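Probable amino acid aminotransferase (Mycobacterium tuberculosis, PDB 6Q1Q) belongs to the class IV aminotransferase family and is probably an amino acid aminotransferase. Local coordinates at residues Val191-Gly196 and Gly249-Ser254; Thr207-Tyr212 and Tyr236-Val241. All coordinates share one frame; numbering follows the deposited sequence.

Strand 189-195 comes first; after a short break in the model the chain returns as its antiparallel neighbour, strand 203-207. It then turns through 207-212, forms helix 218-229 and returns as strand 233-236. Contact 2 closes this inner loop, where 207-212 meets 236-241. After helix 241-245 comes strand 249-253, which pairs with strand 189-195 on the edge away from strand 203-207. That is contact 1, and contact 2 is nested inside its loop. Contact 1 lies within the mixed sheet; contact 2 begins at the ends of two of its strands and continues in the loops beyond. Their centres are about 12 Å apart. They touch: Val191 packs on Thr207, and Ile192 CD1 lies 4.0 Å from Leu239 CD1.

Contact 1. Residues Val191-Gly196 and Gly249-Ser254; sequences VIATDG and GIWLVS
The indole of Trp251 turns its benzo edge to strand 191-195. Ala193 CB and the carbonyl carbon of Ile192 lie at that edge, in the ring plane, with Trp251 CH2 3.6 Å from Ala193 CB. Phe279 of helix 275-286 stacks on the ring. The two strands are antiparallel neighbours in the mixed sheet of this class IV aminotransferase fold, their axes at 161°. Val191 and Trp251 form a hydrogen-bonded pair. Trp251 N gives a nearly straight bond to Val191 O, at 2.9 Å. Val191 N returns one to Trp251 O, in the carbonyl plane. Trp251 CG stands anti to its own carbonyl carbon (chi1 -59°), and from there the indole lies along the neighbouring strand. Gly249 O takes the N-H of Ala193 at 3.0 Å, with the donor tilted 30° from the carbonyl plane. Ile192 and Ile250 are the non-hydrogen-bonded pair between. Their side chains lie side by side on the sheet face away from the indole, and Ile192 CG2 touches Ile250 CG1. On the indole side, helix 275-286 packs over Val191, Ala193 and Trp251. The side chains of Val191 and Val253 cross there at about a right angle, with Val191 CG2 3.5 Å from Val253 CG2.

Contact 2. Residues Thr207-Tyr212 and Tyr236-Val241; sequences TPPPWY and YRALRV
Tyr236 lays its ring beside Thr207 and across Pro210. Tyr236 CD1 is 3.4 Å from Thr207 CG2 and 3.5 Å from Pro210 CG. The Thr207 and Tyr236 side chains run side by side in the same direction, while Pro210 crosses the tyrosine at about a right angle. Pro208 O sits at the ring edge, in plane. The Thr207 hydroxyl oxygen stands anti to its backbone N (chi1 -167°). This leaves CG2 for the ring, and OG1 bonds to Val190 O of the adjacent strand. Phe224 of helix 218-229 also meets the Tyr236 ring. At Arg237 the backbone does the work: its N donates to Thr207 O at 3.2 Å, and its O lies 3.1 Å from Pro209 CD. The CB of Arg237 points away from 207-212. Strands 203-207 and 233-236 are parallel and joined through helix 218-229, a beta-alpha-beta connection, and this contact lies where both strands end. Next, Ala238 CB is 3.3 Å from Tyr212 OH and also packs on Pro209 CG. Pro209 to Tyr212 form a type I turn, and the Tyr212 ring lies over Pro209, whose CD is 3.4 Å above the plane on one face of that ring, offset toward the rim. Leu239 then turns CD1 toward the Thr207-Pro208 peptide, 4.2 Å from Pro208 N.

Contact 1. Residues Val191-Gly196 and Gly249-Ser254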
loop_
_atom_site.group_PDB
_atom_site.type_symbol
_atom_site.label_atom_id
_atom_site.label_comp_id
_atom_site.label_asym_id
_atom_site.label_seq_id
_atom_site.Cartn_x
_atom_site.Cartn_y
_atom_site.Cartn_z
ATOM N N VAL B 191 -20.101 -10.311 -7.097
ATOM C CA VAL B 191 -20.962 -11.476 -7.262
ATOM C C VAL B 191 -22.054 -11.145 -8.273
ATOM O O VAL B 191 -22.592 -10.032 -8.279
ATOM C CB VAL B 191 -21.578 -11.947 -5.926
ATOM C CG1 VAL B 191 -20.492 -12.420 -4.971
ATOM C CG2 VAL B 191 -22.390 -10.839 -5.303
ATOM N N ILE B 192 -22.368 -12.107 -9.137
ATOM C CA ILE B 192 -23.376 -11.937 -10.174
ATOM C C ILE B 192 -24.404 -13.056 -10.065
ATOM O O ILE B 192 -24.107 -14.153 -9.582
ATOM C CB ILE B 192 -22.768 -11.898 -11.593
ATOM C CG1 ILE B 192 -22.062 -13.217 -11.915
ATOM C CG2 ILE B 192 -21.824 -10.710 -11.737
ATOM C CD1 ILE B 192 -21.918 -13.480 -13.401
ATOM N N ALA B 193 -25.627 -12.766 -10.507
ATOM C CA ALA B 193 -26.680 -13.769 -10.611
ATOM C C ALA B 193 -26.885 -14.156 -12.072
ATOM O O ALA B 193 -27.042 -13.285 -12.935
ATOM C CB ALA B 193 -27.988 -13.250 -10.014
ATOM N N THR B 194 -26.886 -15.461 -12.340
ATOM C CA THR B 194 -26.974 -15.991 -13.694
ATOM C C THR B 194 -27.772 -17.292 -13.653
ATOM O O THR B 194 -27.932 -17.903 -12.594
ATOM C CB THR B 194 -25.560 -16.186 -14.277
ATOM O OG1 THR B 194 -24.938 -14.907 -14.435
ATOM C CG2 THR B 194 -25.577 -16.874 -15.639
ATOM N N ASP B 195 -28.324 -17.682 -14.801
ATOM C CA ASP B 195 -29.001 -18.965 -14.929
ATOM C C ASP B 195 -27.992 -20.059 -15.278
ATOM O O ASP B 195 -26.915 -19.797 -15.818
ATOM C CB ASP B 195 -30.091 -18.920 -15.999
ATOM C CG ASP B 195 -29.541 -18.611 -17.377
ATOM O OD1 ASP B 195 -28.539 -17.873 -17.471
ATOM O OD2 ASP B 195 -30.105 -19.126 -18.366
ATOM N N GLY B 196 -28.358 -21.298 -14.963
ATOM C CA GLY B 196 -27.496 -22.437 -15.229
ATOM C C GLY B 196 -27.225 -22.664 -16.705
ATOM O O GLY B 196 -27.869 -23.496 -17.346
ATOM N N GLY B 249 -27.932 -9.653 -12.316
ATOM C CA GLY B 249 -27.562 -8.744 -11.253
ATOM C C GLY B 249 -26.079 -8.775 -10.952
ATOM O O GLY B 249 -25.423 -9.804 -11.137
ATOM N N ILE B 250 -25.536 -7.646 -10.508
ATOM C CA ILE B 250 -24.157 -7.548 -10.043
ATOM C C ILE B 250 -24.172 -6.817 -8.710
ATOM O O ILE B 250 -24.786 -5.751 -8.595
ATOM C CB ILE B 250 -23.254 -6.812 -11.051
ATOM C CG1 ILE B 250 -23.458 -7.358 -12.464
ATOM C CG2 ILE B 250 -21.796 -6.928 -10.647
ATOM C CD1 ILE B 250 -22.876 -6.476 -13.533
ATOM N N TRP B 251 -23.498 -7.379 -7.712
ATOM C CA TRP B 251 -23.416 -6.760 -6.398
ATOM C C TRP B 251 -21.965 -6.654 -5.962
ATOM O O TRP B 251 -21.153 -7.543 -6.238
ATOM C CB TRP B 251 -24.207 -7.555 -5.354
ATOM C CG TRP B 251 -25.649 -7.688 -5.690
ATOM C CD1 TRP B 251 -26.672 -6.893 -5.264
ATOM C CD2 TRP B 251 -26.236 -8.678 -6.539
ATOM N NE1 TRP B 251 -27.862 -7.330 -5.792
ATOM C CE2 TRP B 251 -27.620 -8.425 -6.580
ATOM C CE3 TRP B 251 -25.724 -9.755 -7.267
ATOM C CZ2 TRP B 251 -28.499 -9.212 -7.320
ATOM C CZ3 TRP B 251 -26.596 -10.534 -8.000
ATOM C CH2 TRP B 251 -27.968 -10.259 -8.021
ATOM N N LEU B 252 -21.649 -5.563 -5.273
ATOM C CA LEU B 252 -20.364 -5.397 -4.610
ATOM C C LEU B 252 -20.562 -5.743 -3.140
ATOM O O LEU B 252 -21.203 -4.991 -2.398
ATOM C CB LEU B 252 -19.840 -3.977 -4.792
ATOM C CG LEU B 252 -19.587 -3.612 -6.255
ATOM C CD1 LEU B 252 -18.989 -2.224 -6.371
ATOM C CD2 LEU B 252 -18.693 -4.648 -6.922
ATOM N N VAL B 253 -20.022 -6.884 -2.726
ATOM C CA VAL B 253 -20.258 -7.436 -1.399
ATOM C C VAL B 253 -19.028 -7.206 -0.538
ATOM O O VAL B 253 -17.903 -7.525 -0.945
ATOM C CB VAL B 253 -20.607 -8.931 -1.473
ATOM C CG1 VAL B 253 -20.785 -9.502 -0.079
ATOM C CG2 VAL B 253 -21.871 -9.125 -2.283
ATOM N N SER B 254 -19.240 -6.645 0.651
ATOM C CA SER B 254 -18.174 -6.432 1.618
ATOM C C SER B 254 -18.769 -6.538 3.017
ATOM O O SER B 254 -19.974 -6.740 3.189
ATOM C CB SER B 254 -17.478 -5.087 1.391
ATOM O OG SER B 254 -18.423 -4.039 1.305
#

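Contact 2. Residues Thr207-Tyr212 and Tyr236-Val241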
loop_
_atom_site.group_PDB
_atom_site.type_symbol
_atom_site.label_atom_id
_atom_site.label_comp_id
_atom_site.label_asym_id
_atom_site.label_seq_id
_atom_site.Cartn_x
_atom_site.Cartn_y
_atom_site.Cartn_z
ATOM N N THR B 207 -19.012 -15.813 -8.318
ATOM C CA THR B 207 -17.967 -14.906 -7.883
ATOM C C THR B 207 -16.683 -15.327 -8.582
ATOM O O THR B 207 -16.531 -16.500 -8.943
ATOM C CB THR B 207 -17.800 -14.942 -6.353
ATOM O OG1 THR B 207 -16.986 -13.847 -5.918
ATOM C CG2 THR B 207 -17.175 -16.246 -5.910
ATOM N N PRO B 208 -15.766 -14.393 -8.821
ATOM C CA PRO B 208 -14.560 -14.717 -9.589
ATOM C C PRO B 208 -13.752 -15.821 -8.933
ATOM O O PRO B 208 -13.857 -16.037 -7.714
ATOM C CB PRO B 208 -13.790 -13.388 -9.600
ATOM C CG PRO B 208 -14.853 -12.362 -9.531
ATOM C CD PRO B 208 -15.897 -12.940 -8.614
ATOM N N PRO B 209 -12.929 -16.533 -9.706
ATOM C CA PRO B 209 -12.199 -17.644 -9.152
ATOM C C PRO B 209 -11.237 -17.132 -8.102
ATOM O O PRO B 209 -10.671 -16.033 -8.232
ATOM C CB PRO B 209 -11.451 -18.241 -10.355
ATOM C CG PRO B 209 -12.032 -17.643 -11.505
ATOM C CD PRO B 209 -12.545 -16.301 -11.095
ATOM N N PRO B 210 -11.103 -17.879 -7.009
ATOM C CA PRO B 210 -10.409 -17.396 -5.817
ATOM C C PRO B 210 -8.925 -17.711 -5.759
ATOM O O PRO B 210 -8.264 -17.243 -4.821
ATOM C CB PRO B 210 -11.219 -18.062 -4.682
ATOM C CG PRO B 210 -11.685 -19.349 -5.277
ATOM C CD PRO B 210 -11.812 -19.135 -6.779
ATOM N N TRP B 211 -8.392 -18.466 -6.724
ATOM C CA TRP B 211 -6.947 -18.544 -6.916
ATOM C C TRP B 211 -6.414 -17.346 -7.692
ATOM O O TRP B 211 -5.199 -17.241 -7.902
ATOM C CB TRP B 211 -6.552 -19.853 -7.622
ATOM C CG TRP B 211 -7.346 -20.154 -8.861
ATOM C CD1 TRP B 211 -7.076 -19.740 -10.134
ATOM C CD2 TRP B 211 -8.554 -20.924 -8.939
ATOM N NE1 TRP B 211 -8.037 -20.208 -10.999
ATOM C CE2 TRP B 211 -8.955 -20.937 -10.292
ATOM C CE3 TRP B 211 -9.332 -21.604 -7.998
ATOM C CZ2 TRP B 211 -10.102 -21.604 -10.723
ATOM C CZ3 TRP B 211 -10.469 -22.265 -8.428
ATOM C CH2 TRP B 211 -10.844 -22.261 -9.779
ATOM N N TYR B 212 -7.311 -16.460 -8.133
ATOM C CA TYR B 212 -6.935 -15.196 -8.737
ATOM C C TYR B 212 -6.219 -14.300 -7.729
ATOM O O TYR B 212 -6.319 -14.506 -6.517
ATOM C CB TYR B 212 -8.176 -14.471 -9.266
ATOM C CG TYR B 212 -8.677 -14.940 -10.612
ATOM C CD1 TYR B 212 -9.561 -14.161 -11.350
ATOM C CD2 TYR B 212 -8.281 -16.160 -11.141
ATOM C CE1 TYR B 212 -10.025 -14.576 -12.580
ATOM C CE2 TYR B 212 -8.744 -16.588 -12.371
ATOM C CZ TYR B 212 -9.618 -15.791 -13.086
ATOM O OH TYR B 212 -10.087 -16.209 -14.310
ATOM N N TYR B 236 -17.491 -20.914 -8.119
ATOM C CA TYR B 236 -16.420 -19.995 -8.472
ATOM C C TYR B 236 -16.096 -20.195 -9.947
ATOM O O TYR B 236 -15.706 -21.294 -10.354
ATOM C CB TYR B 236 -15.189 -20.250 -7.604
ATOM C CG TYR B 236 -15.448 -20.124 -6.115
ATOM C CD1 TYR B 236 -15.130 -18.960 -5.432
ATOM C CD2 TYR B 236 -16.020 -21.166 -5.396
ATOM C CE1 TYR B 236 -15.366 -18.837 -4.076
ATOM C CE2 TYR B 236 -16.261 -21.053 -4.037
ATOM C CZ TYR B 236 -15.931 -19.884 -3.383
ATOM O OH TYR B 236 -16.165 -19.755 -2.033
ATOM N N ARG B 237 -16.259 -19.144 -10.748
ATOM C CA ARG B 237 -16.099 -19.264 -12.189
ATOM C C ARG B 237 -15.316 -18.074 -12.723
ATOM O O ARG B 237 -15.414 -16.960 -12.202
ATOM C CB ARG B 237 -17.461 -19.358 -12.895
ATOM C CG ARG B 237 -18.191 -20.674 -12.656
ATOM C CD ARG B 237 -18.224 -21.552 -13.896
ATOM N NE ARG B 237 -19.362 -21.247 -14.760
ATOM C CZ ARG B 237 -20.588 -21.729 -14.577
ATOM N NH1 ARG B 237 -20.840 -22.540 -13.558
ATOM N NH2 ARG B 237 -21.563 -21.403 -15.413
ATOM N N ALA B 238 -14.542 -18.322 -13.779
ATOM C CA ALA B 238 -13.878 -17.242 -14.498
ATOM C C ALA B 238 -14.912 -16.443 -15.277
ATOM O O ALA B 238 -15.569 -16.975 -16.180
ATOM C CB ALA B 238 -12.809 -17.800 -15.432
ATOM N N LEU B 239 -15.044 -15.166 -14.942
ATOM C CA LEU B 239 -16.015 -14.290 -15.572
ATOM C C LEU B 239 -15.308 -13.203 -16.367
ATOM O O LEU B 239 -14.227 -12.737 -15.994
ATOM C CB LEU B 239 -16.933 -13.658 -14.522
ATOM C CG LEU B 239 -17.452 -14.638 -13.467
ATOM C CD1 LEU B 239 -18.050 -13.898 -12.282
ATOM C CD2 LEU B 239 -18.456 -15.613 -14.069
ATOM N N ARG B 240 -15.929 -12.810 -17.470
ATOM C CA ARG B 240 -15.450 -11.721 -18.303
ATOM C C ARG B 240 -16.474 -10.596 -18.289
ATOM O O ARG B 240 -17.594 -10.751 -17.792
ATOM C CB ARG B 240 -15.184 -12.200 -19.738
ATOM C CG ARG B 240 -14.176 -13.337 -19.833
ATOM C CD ARG B 240 -13.827 -13.669 -21.280
ATOM N NE ARG B 240 -13.002 -12.640 -21.910
ATOM C CZ ARG B 240 -11.689 -12.519 -21.738
ATOM N NH1 ARG B 240 -11.036 -13.363 -20.950
ATOM N NH2 ARG B 240 -11.027 -11.551 -22.355
ATOM N N VAL B 241 -16.071 -9.446 -18.832
ATOM C CA VAL B 241 -16.924 -8.262 -18.788
ATOM C C VAL B 241 -18.259 -8.531 -19.472
ATOM O O VAL B 241 -19.295 -7.989 -19.066
ATOM C CB VAL B 241 -16.187 -7.060 -19.411
ATOM C CG1 VAL B 241 -17.075 -5.826 -19.422
ATOM C CG2 VAL B 241 -14.897 -6.788 -18.655
#